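Local coordinates for tudor and KH domain-containing protein homolog (Drosophila melanogaster, PDB 5YGB), which takes part in piRNA metabolism and transposon silencing, likely recruiting Piwi proteins such as AGO3 and Piwi to the biogenesis machinery, at residues A74-I79 with Q89-Y94; Y94-G99 with L119-V124; A48-T53 with E111-F116. The protein carries 1 engineered substitution. All coordinates share one frame; numbering follows the deposited sequence. Where two conformers were deposited one is given.

Interaction 1: A74-I79 with Q89-Y94; sequences AEIVDI and QVIDLY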
loop_
_atom_site.group_PDB
_atom_site.type_symbol
_atom_site.label_atom_id
_atom_site.label_comp_id
_atom_site.label_asym_id
_atom_site.label_seq_id
_atom_site.Cartn_x
_atom_site.Cartn_y
_atom_site.Cartn_z
ATOM N N ALA A 74 2.455 -5.468 9.167
ATOM C CA ALA A 74 2.498 -4.020 9.229
ATOM C C ALA A 74 3.790 -3.528 9.851
ATOM O O ALA A 74 4.378 -4.194 10.706
ATOM C CB ALA A 74 1.286 -3.483 10.002
ATOM N N GLU A 75 4.224 -2.351 9.421
ATOM C CA GLU A 75 5.396 -1.669 9.947
ATOM C C GLU A 75 4.949 -0.501 10.821
ATOM O O GLU A 75 4.126 0.319 10.402
ATOM C CB GLU A 75 6.273 -1.187 8.782
ATOM C CG GLU A 75 7.447 -0.311 9.180
ATOM C CD GLU A 75 8.162 0.292 7.985
ATOM O OE1 GLU A 75 7.785 0.003 6.828
ATOM O OE2 GLU A 75 9.114 1.057 8.211
ATOM N N ILE A 76 5.467 -0.422 12.039
ATOM C CA ILE A 76 5.175 0.736 12.877
ATOM C C ILE A 76 5.944 1.948 12.352
ATOM O O ILE A 76 7.184 1.941 12.281
ATOM C CB ILE A 76 5.532 0.468 14.347
ATOM C CG1 ILE A 76 4.711 -0.712 14.886
ATOM C CG2 ILE A 76 5.312 1.739 15.201
ATOM C CD1 ILE A 76 4.928 -1.001 16.366
ATOM N N VAL A 77 5.219 2.985 11.944
ATOM C CA VAL A 77 5.910 4.168 11.447
ATOM C C VAL A 77 5.831 5.344 12.418
ATOM O O VAL A 77 6.596 6.301 12.277
ATOM C CB VAL A 77 5.396 4.586 10.059
ATOM C CG1 VAL A 77 5.665 3.459 9.054
ATOM C CG2 VAL A 77 3.937 4.925 10.104
ATOM N N ASP A 78 4.949 5.272 13.414
ATOM C CA ASP A 78 4.887 6.315 14.439
ATOM C C ASP A 78 4.120 5.781 15.635
ATOM O O ASP A 78 3.303 4.862 15.508
ATOM C CB ASP A 78 4.231 7.601 13.888
ATOM C CG ASP A 78 4.729 8.872 14.575
ATOM O OD1 ASP A 78 5.481 8.791 15.569
ATOM O OD2 ASP A 78 4.356 9.968 14.094
ATOM N N ILE A 79 4.403 6.351 16.800
ATOM C CA ILE A 79 3.736 6.007 18.046
ATOM C C ILE A 79 3.468 7.301 18.797
ATOM O O ILE A 79 4.364 8.131 18.937
ATOM C CB ILE A 79 4.593 5.070 18.925
ATOM C CG1 ILE A 79 4.954 3.777 18.188
ATOM C CG2 ILE A 79 3.878 4.762 20.235
ATOM C CD1 ILE A 79 5.932 2.924 18.961
ATOM N N GLN A 89 -1.132 4.163 23.953
ATOM C CA GLN A 89 -0.605 4.736 22.726
ATOM C C GLN A 89 -1.540 4.500 21.548
ATOM O O GLN A 89 -2.426 3.643 21.604
ATOM C CB GLN A 89 0.786 4.162 22.438
ATOM C CG GLN A 89 1.847 4.691 23.406
ATOM C CD GLN A 89 3.124 3.866 23.423
ATOM O OE1 GLN A 89 3.135 2.695 23.040
ATOM N NE2 GLN A 89 4.217 4.488 23.854
ATOM N N VAL A 90 -1.352 5.306 20.511
ATOM C CA VAL A 90 -1.981 5.103 19.213
ATOM C C VAL A 90 -0.834 4.812 18.258
ATOM O O VAL A 90 0.183 5.505 18.285
ATOM C CB VAL A 90 -2.797 6.338 18.758
ATOM C CG1 VAL A 90 -3.378 6.123 17.358
ATOM C CG2 VAL A 90 -3.909 6.632 19.759
ATOM N N ILE A 91 -0.972 3.772 17.443
ATOM C CA ILE A 91 0.124 3.297 16.596
ATOM C C ILE A 91 -0.191 3.537 15.131
ATOM O O ILE A 91 -1.231 3.108 14.639
ATOM C CB ILE A 91 0.392 1.789 16.814
ATOM C CG1 ILE A 91 0.473 1.462 18.304
ATOM C CG2 ILE A 91 1.632 1.325 16.054
ATOM C CD1 ILE A 91 1.694 1.995 18.974
ATOM N N ASP A 92 0.696 4.245 14.447
ATOM C CA ASP A 92 0.589 4.480 13.011
ATOM C C ASP A 92 1.242 3.294 12.282
ATOM O O ASP A 92 2.457 3.094 12.395
ATOM C CB ASP A 92 1.270 5.813 12.664
ATOM C CG ASP A 92 1.032 6.265 11.238
ATOM O OD1 ASP A 92 0.279 5.601 10.501
ATOM O OD2 ASP A 92 1.589 7.330 10.877
ATOM N N LEU A 93 0.431 2.523 11.555
ATOM C CA LEU A 93 0.892 1.326 10.852
ATOM C C LEU A 93 0.886 1.499 9.347
ATOM O O LEU A 93 -0.085 2.009 8.790
ATOM C CB LEU A 93 0.008 0.132 11.199
ATOM C CG LEU A 93 0.054 -0.372 12.638
ATOM C CD1 LEU A 93 -0.884 -1.547 12.776
ATOM C CD2 LEU A 93 1.463 -0.759 13.055
ATOM N N TYR A 94 1.961 1.059 8.697
ATOM C CA TYR A 94 2.024 0.959 7.242
ATOM C C TYR A 94 1.865 -0.520 6.877
ATOM O O TYR A 94 2.642 -1.363 7.332
ATOM C CB TYR A 94 3.348 1.545 6.725
ATOM C CG TYR A 94 3.629 1.212 5.279
ATOM C CD1 TYR A 94 2.863 1.768 4.264
ATOM C CD2 TYR A 94 4.656 0.336 4.926
ATOM C CE1 TYR A 94 3.104 1.455 2.937
ATOM C CE2 TYR A 94 4.904 0.024 3.604
ATOM C CZ TYR A 94 4.114 0.580 2.620
ATOM O OH TYR A 94 4.346 0.245 1.296
HETATM O O HOH W 1 2.026 9.754 12.263
#
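V77 holds CG1 anti to its carbonyl carbon (chi1 -62°), which brings CG1 to 3.8 Å from Y94 CB and leaves CG2 between N and C, facing D92. D92 in turn has CG anti to its backbone N (chi1 -171°), and V77 CG2 lies 3.4 Å from D92 CG, a methyl packed on a carboxylate. The two residues are also joined through the main chain: V77 N donates to D92 O at 2.8 Å, while D78 N reaches the same oxygen only weakly, at 3.5 Å. V77 and D78 thus both sit opposite D92, the definition of a classic beta bulge, and the pairing slips by one residue there. It lies in a hairpin of the antiparallel Tudor sheet, formed by the middle strand 70-81 and strand 89-95. E75 and Y94 form a hydrogen-bonded pair before the bulge, D78 and D92 another beyond it. Water 1 donates to D78 OD2 and D92 OD2; its two protons would be expected to ease the repulsion between them. E75, extended beyond CG, brings OE1 to 3.7 Å from Y94 CD2, with carboxylate and ring planes 79° apart; that carboxylate is bonded to S180 OG and A181 N. On the other face I76, I79, I91 and L93 pack through apolar groups. I76 CG1 meets L93 CD2 at 3.7 Å, and I79 lies side by side with I91, pointing the same way, I79 CG2 being 3.7 Å from I91 CD1. I79 CG2 also presses on the Q89 amide, 3.4 Å from Q89 CD.

Interaction 2: Y94-G99 with L119-V124; sequences YFVDYG and LRFQAV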
loop_
_atom_site.group_PDB
_atom_site.type_symbol
_atom_site.label_atom_id
_atom_site.label_comp_id
_atom_site.label_asym_id
_atom_site.label_seq_id
_atom_site.Cartn_x
_atom_site.Cartn_y
_atom_site.Cartn_z
ATOM N N TYR A 94 1.961 1.059 8.697
ATOM C CA TYR A 94 2.024 0.959 7.242
ATOM C C TYR A 94 1.865 -0.520 6.877
ATOM O O TYR A 94 2.642 -1.363 7.332
ATOM C CB TYR A 94 3.348 1.545 6.725
ATOM C CG TYR A 94 3.629 1.212 5.279
ATOM C CD1 TYR A 94 2.863 1.768 4.264
ATOM C CD2 TYR A 94 4.656 0.336 4.926
ATOM C CE1 TYR A 94 3.104 1.455 2.937
ATOM C CE2 TYR A 94 4.904 0.024 3.604
ATOM C CZ TYR A 94 4.114 0.580 2.620
ATOM O OH TYR A 94 4.346 0.245 1.296
ATOM N N PHE A 95 0.849 -0.854 6.084
ATOM C CA PHE A 95 0.561 -2.251 5.749
ATOM C C PHE A 95 1.444 -2.664 4.572
ATOM O O PHE A 95 1.156 -2.362 3.417
ATOM C CB PHE A 95 -0.942 -2.428 5.489
ATOM C CG PHE A 95 -1.753 -2.351 6.752
ATOM C CD1 PHE A 95 -2.062 -1.131 7.324
ATOM C CD2 PHE A 95 -2.129 -3.500 7.415
ATOM C CE1 PHE A 95 -2.780 -1.065 8.504
ATOM C CE2 PHE A 95 -2.846 -3.438 8.596
ATOM C CZ PHE A 95 -3.170 -2.217 9.137
ATOM N N VAL A 96 2.541 -3.359 4.881
ATOM C CA VAL A 96 3.653 -3.533 3.958
ATOM C C VAL A 96 3.293 -4.320 2.695
ATOM O O VAL A 96 3.977 -4.192 1.684
ATOM C CB VAL A 96 4.868 -4.221 4.662
ATOM C CG1 VAL A 96 5.361 -3.385 5.833
ATOM C CG2 VAL A 96 4.524 -5.633 5.123
ATOM N N ASP A 97 2.241 -5.130 2.732
ATOM C CA ASP A 97 1.877 -5.913 1.561
ATOM C C ASP A 97 0.844 -5.217 0.684
ATOM O O ASP A 97 0.620 -5.667 -0.437
ATOM C CB ASP A 97 1.375 -7.295 1.983
ATOM C CG ASP A 97 2.467 -8.111 2.611
ATOM O OD1 ASP A 97 3.592 -8.118 2.050
ATOM O OD2 ASP A 97 2.220 -8.730 3.666
ATOM N N TYR A 98 0.235 -4.127 1.165
ATOM C CA TYR A 98 -0.868 -3.480 0.432
ATOM C C TYR A 98 -0.660 -1.997 0.168
ATOM O O TYR A 98 -1.068 -1.489 -0.883
ATOM C CB TYR A 98 -2.181 -3.686 1.196
ATOM C CG TYR A 98 -2.670 -5.105 1.108
ATOM C CD1 TYR A 98 -2.158 -6.103 1.943
ATOM C CD2 TYR A 98 -3.612 -5.472 0.164
ATOM C CE1 TYR A 98 -2.588 -7.410 1.836
ATOM C CE2 TYR A 98 -4.052 -6.762 0.061
ATOM C CZ TYR A 98 -3.540 -7.731 0.887
ATOM O OH TYR A 98 -3.993 -9.022 0.759
ATOM N N GLY A 99 -0.035 -1.284 1.100
ATOM C CA GLY A 99 0.256 0.129 0.899
ATOM C C GLY A 99 -0.546 1.086 1.765
ATOM O O GLY A 99 -0.169 2.253 1.908
ATOM N N LEU A 119 8.127 -14.028 3.223
ATOM C CA LEU A 119 7.652 -13.468 1.961
ATOM C C LEU A 119 8.092 -12.015 1.788
ATOM O O LEU A 119 7.954 -11.201 2.702
ATOM C CB LEU A 119 6.125 -13.556 1.880
ATOM C CG LEU A 119 5.481 -13.060 0.584
ATOM C CD1 LEU A 119 5.882 -13.926 -0.598
ATOM C CD2 LEU A 119 3.964 -13.046 0.724
ATOM N N ARG A 120 8.619 -11.693 0.610
ATOM C CA ARG A 120 8.941 -10.313 0.246
ATOM C C ARG A 120 7.770 -9.375 0.564
ATOM O O ARG A 120 6.617 -9.733 0.335
ATOM C CB ARG A 120 9.298 -10.269 -1.258
ATOM C CG ARG A 120 9.272 -8.899 -1.928
ATOM C CD ARG A 120 9.616 -8.938 -3.441
ATOM N NE ARG A 120 9.289 -7.635 -4.012
ATOM C CZ ARG A 120 8.122 -7.348 -4.580
ATOM N NH1 ARG A 120 7.190 -8.285 -4.702
ATOM N NH2 ARG A 120 7.887 -6.128 -5.039
ATOM N N PHE A 121 8.041 -8.194 1.118
ATOM C CA PHE A 121 6.964 -7.224 1.320
ATOM C C PHE A 121 6.365 -6.898 -0.057
ATOM O O PHE A 121 7.085 -6.531 -1.001
ATOM C CB PHE A 121 7.466 -5.958 2.026
ATOM C CG PHE A 121 7.869 -6.165 3.474
ATOM C CD1 PHE A 121 7.694 -7.384 4.113
ATOM C CD2 PHE A 121 8.396 -5.111 4.199
ATOM C CE1 PHE A 121 8.069 -7.548 5.447
ATOM C CE2 PHE A 121 8.760 -5.270 5.538
ATOM C CZ PHE A 121 8.597 -6.483 6.148
ATOM N N GLN A 122 5.052 -7.042 -0.197
ATOM C CA GLN A 122 4.468 -7.128 -1.532
ATOM C C GLN A 122 4.110 -5.807 -2.212
ATOM O O GLN A 122 3.942 -5.785 -3.435
ATOM C CB GLN A 122 3.223 -8.028 -1.470
ATOM C CG GLN A 122 3.563 -9.491 -1.222
ATOM C CD GLN A 122 4.297 -10.079 -2.399
ATOM O OE1 GLN A 122 3.773 -10.121 -3.512
ATOM N NE2 GLN A 122 5.529 -10.500 -2.172
ATOM N N ALA A 123 3.965 -4.717 -1.464
ATOM C CA ALA A 123 3.524 -3.461 -2.063
ATOM C C ALA A 123 4.689 -2.580 -2.455
ATOM O O ALA A 123 5.609 -2.372 -1.656
ATOM C CB ALA A 123 2.595 -2.697 -1.109
ATOM N N VAL A 124 4.658 -2.070 -3.682
ATOM C CA VAL A 124 5.649 -1.092 -4.124
ATOM C C VAL A 124 4.972 0.223 -4.467
ATOM O O VAL A 124 4.061 0.270 -5.314
ATOM C CB VAL A 124 6.436 -1.581 -5.338
ATOM C CG1 VAL A 124 7.408 -0.497 -5.795
ATOM C CG2 VAL A 124 7.204 -2.852 -5.001
HETATM O O HOH W 2 5.669 -2.134 0.999
#
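V96 sits over one face of the F121 ring: V96 CG2 stands 3.8 Å from the ring centroid and 13° off its normal, a CH-pi contact, while V96 CG1 lies near the CD2-CE2 side of the same ring. With chi1 of V96 at -60°, CG1 is anti to the carbonyl carbon and CG2 lies between N and C, the branch found over the ring centre. An alanine in place of F121 would probably leave the V96 methyls without their aromatic partner and open a gap beside R73, which the ring also touches. D97 and Q122 cross at a slant. D97 OD1 uses its anti lone pair to accept from Q122 N at 2.9 Å, and the same oxygen forms a salt bridge with R73, so a buried acid is gripped by an amide and a guanidinium together, which would be expected to favour its charged form. The segment 94-99 leaves strand 89-95 through a type I turn, in which F95 O accepts from Y98 N at 3.0 Å and also from G99 N. The segment 119-124 is the irregular linker running from the Tudor strands into strand 124-128 of the second sheet, the Staphylococcal nuclease-like part of an extended Tudor domain. A123 is fitted against that turn: A123 N donates to V96 O at 3.2 Å, and A123 CB abuts the backbone, 3.6 Å from D97 C. Q122 bends at chi2, which sets CD back toward its own segment, and NE2 donates to R120 O at 2.8 Å from above the plane of that carbonyl; Q26 OE1 is its second partner. Water 2 accepts from Y94 OH at 2.7 Å and donates to both V96 O and A123 O.

Interaction 3: A48-T53 with E111-F116; sequences AKHVLT and ELRTDF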
loop_
_atom_site.group_PDB
_atom_site.type_symbol
_atom_site.label_atom_id
_atom_site.label_comp_id
_atom_site.label_asym_id
_atom_site.label_seq_id
_atom_site.Cartn_x
_atom_site.Cartn_y
_atom_site.Cartn_z
ATOM N N ALA A 48 -1.806 -14.731 22.579
ATOM C CA ALA A 48 -1.061 -14.664 23.831
ATOM C C ALA A 48 0.395 -15.117 23.688
ATOM O O ALA A 48 1.254 -14.700 24.474
ATOM C CB ALA A 48 -1.768 -15.484 24.916
ATOM N N LYS A 49 0.679 -15.948 22.685
ATOM C CA LYS A 49 2.059 -16.333 22.370
ATOM C C LYS A 49 2.863 -15.175 21.785
ATOM O O LYS A 49 4.091 -15.268 21.670
ATOM C CB LYS A 49 2.088 -17.500 21.374
ATOM C CG LYS A 49 1.300 -18.732 21.839
ATOM C CD LYS A 49 1.751 -20.040 21.170
ATOM C CE LYS A 49 2.058 -19.859 19.710
ATOM N NZ LYS A 49 2.094 -21.149 18.947
ATOM N N HIS A 50 2.172 -14.094 21.407
ATOM C CA HIS A 50 2.779 -12.994 20.660
ATOM C C HIS A 50 2.345 -11.631 21.180
ATOM O O HIS A 50 2.209 -10.674 20.408
ATOM C CB HIS A 50 2.427 -13.129 19.170
ATOM C CG HIS A 50 2.807 -14.456 18.586
ATOM N ND1 HIS A 50 4.102 -14.809 18.338
ATOM C CD2 HIS A 50 2.030 -15.516 18.215
ATOM C CE1 HIS A 50 4.128 -16.045 17.835
ATOM N NE2 HIS A 50 2.910 -16.478 17.748
ATOM N N VAL A 51 2.137 -11.520 22.483
ATOM C CA VAL A 51 1.647 -10.257 23.027
ATOM C C VAL A 51 2.648 -9.127 22.744
ATOM O O VAL A 51 3.869 -9.291 22.875
ATOM C CB VAL A 51 1.343 -10.373 24.546
ATOM C CG1 VAL A 51 2.617 -10.653 25.356
ATOM C CG2 VAL A 51 0.635 -9.110 25.047
ATOM N N LEU A 52 2.109 -7.995 22.300
ATOM C CA LEU A 52 2.911 -6.808 22.009
ATOM C C LEU A 52 3.337 -6.117 23.293
ATOM O O LEU A 52 2.501 -5.846 24.149
ATOM C CB LEU A 52 2.115 -5.835 21.140
ATOM C CG LEU A 52 2.891 -4.647 20.579
ATOM C CD1 LEU A 52 3.754 -5.088 19.394
ATOM C CD2 LEU A 52 1.925 -3.530 20.207
ATOM N N THR A 53 4.635 -5.875 23.444
ATOM C CA THR A 53 5.150 -5.066 24.562
ATOM C C THR A 53 6.195 -4.084 24.049
ATOM O O THR A 53 6.972 -4.407 23.160
ATOM C CB THR A 53 5.796 -5.919 25.684
ATOM O OG1 THR A 53 6.871 -6.681 25.132
ATOM C CG2 THR A 53 4.777 -6.844 26.347
ATOM N N GLU A 111 2.896 -9.318 18.064
ATOM C CA GLU A 111 4.156 -9.626 17.411
ATOM C C GLU A 111 3.917 -10.581 16.241
ATOM O O GLU A 111 2.988 -11.398 16.270
ATOM C CB GLU A 111 5.139 -10.239 18.409
ATOM C CG GLU A 111 5.555 -9.259 19.491
ATOM C CD GLU A 111 6.537 -9.831 20.495
ATOM O OE1 GLU A 111 7.209 -9.037 21.183
ATOM O OE2 GLU A 111 6.625 -11.069 20.610
ATOM N N LEU A 112 4.757 -10.486 15.220
ATOM C CA LEU A 112 4.629 -11.332 14.035
ATOM C C LEU A 112 5.405 -12.639 14.205
ATOM O O LEU A 112 6.617 -12.605 14.459
ATOM C CB LEU A 112 5.127 -10.572 12.801
ATOM C CG LEU A 112 4.907 -11.275 11.463
ATOM C CD1 LEU A 112 3.427 -11.359 11.143
ATOM C CD2 LEU A 112 5.655 -10.534 10.351
ATOM N N ARG A 113 4.715 -13.777 14.074
ATOM C CA ARG A 113 5.374 -15.080 14.106
ATOM C C ARG A 113 6.478 -15.082 13.058
ATOM O O ARG A 113 6.259 -14.671 11.917
ATOM C CB ARG A 113 4.368 -16.198 13.860
ATOM C CG ARG A 113 4.814 -17.575 14.351
ATOM C CD ARG A 113 3.733 -18.604 14.096
ATOM N NE ARG A 113 3.720 -19.010 12.694
ATOM C CZ ARG A 113 2.668 -19.530 12.066
ATOM N NH1 ARG A 113 1.513 -19.682 12.701
ATOM N NH2 ARG A 113 2.773 -19.891 10.795
ATOM N N THR A 114 7.656 -15.576 13.441
ATOM C CA THR A 114 8.877 -15.354 12.669
ATOM C C THR A 114 8.790 -15.846 11.219
ATOM O O THR A 114 9.289 -15.192 10.303
ATOM C CB THR A 114 10.082 -16.012 13.383
ATOM O OG1 THR A 114 10.268 -15.385 14.657
ATOM C CG2 THR A 114 11.355 -15.850 12.573
ATOM N N ASP A 115 8.145 -16.984 10.993
ATOM C CA ASP A 115 8.084 -17.516 9.632
ATOM C C ASP A 115 7.219 -16.668 8.693
ATOM O O ASP A 115 7.353 -16.769 7.472
ATOM C CB ASP A 115 7.588 -18.968 9.649
ATOM C CG ASP A 115 6.224 -19.108 10.280
ATOM O OD1 ASP A 115 6.120 -18.858 11.502
ATOM O OD2 ASP A 115 5.268 -19.472 9.568
ATOM N N PHE A 116 6.353 -15.812 9.242
ATOM C CA PHE A 116 5.551 -14.924 8.389
ATOM C C PHE A 116 6.396 -13.799 7.784
ATOM O O PHE A 116 5.912 -13.054 6.941
ATOM C CB PHE A 116 4.380 -14.314 9.173
ATOM C CG PHE A 116 3.277 -15.291 9.522
ATOM C CD1 PHE A 116 2.776 -16.185 8.590
ATOM C CD2 PHE A 116 2.735 -15.287 10.794
ATOM C CE1 PHE A 116 1.750 -17.069 8.925
ATOM C CE2 PHE A 116 1.722 -16.165 11.137
ATOM C CZ PHE A 116 1.228 -17.051 10.205
HETATM O O HOH W 3 6.451 -13.342 19.083
HETATM O O HOH W 4 6.346 -9.004 23.894
HETATM O O HOH W 5 6.496 -6.357 21.129
#
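H50 and E111 meet in a loop-to-loop contact at the surface of the Tudor part, where the chain leaving helix 44-48 passes beside the edge strand 109-111. A single direct hydrogen bond spans it: E111 N donates to H50 O at 2.8 Å. The return approach is through carbon, H50 CB lying 3.4 Å from E111 O. E111 sets CG anti to its carbonyl carbon (chi1 -66°) and continues extended, which runs its side chain past the backbone of the other loop and puts CD 3.6 Å from V51 O. The carboxylate is then held by bridging waters. Water 3 donates to E111 OE2 and lies 2.9 Å from H50 ND1, in plane at the ring's edge; water 4 donates to E111 OE1 and V51 O while accepting from T53 OG1. The H50 ring meets the aliphatic stem of R113 obliquely, with H50 CE1 3.9 Å from R113 CG. Helix 25-41 backs this part, for H50 NE2 is bonded to Y40 OH, and the R113 guanidinium makes a cation-pi contact with Y40 and a salt bridge with E36. R113 bends at chi3 (78°), which turns NE back toward its own segment, and NE meets D115 OD1 at 2.7 Å. R113 NH2 meets D115 OD2 at 2.8 Å, each oxygen offering its syn lone pair nearly in the guanidinium plane. F116 CZ lies over one face of that guanidinium, toward its rim. F116 N donates to R113 O at 2.9 Å, closing the 3-10 turn. Across the contact, then, the loop after helix 44-48 is hydrogen-bonded to the chain leaving edge strand 109-111 of the Tudor barrel.

Interactions 1 and 2 are in series along strand 89-95 and share Y94. Their centres are 15 Å apart; the chain runs through Y94 from the hairpin into the turn, and E75 CB packs on V96 CG1 at 3.8 Å. Interaction 3 lies farther out, its centre about 16 Å from that of interaction 1 and 18 Å from that of interaction 2; the nearest atoms of interactions 1 and 3 are about 5 Å apart. R73, just ahead of segment 74-79, ties the linker together: it bonds to F116 O and L119 O and salt-bridges D97. All three contacts lie in the Tudor domain, which binds the Piwi N-terminus; where that peptide sits they do not tell.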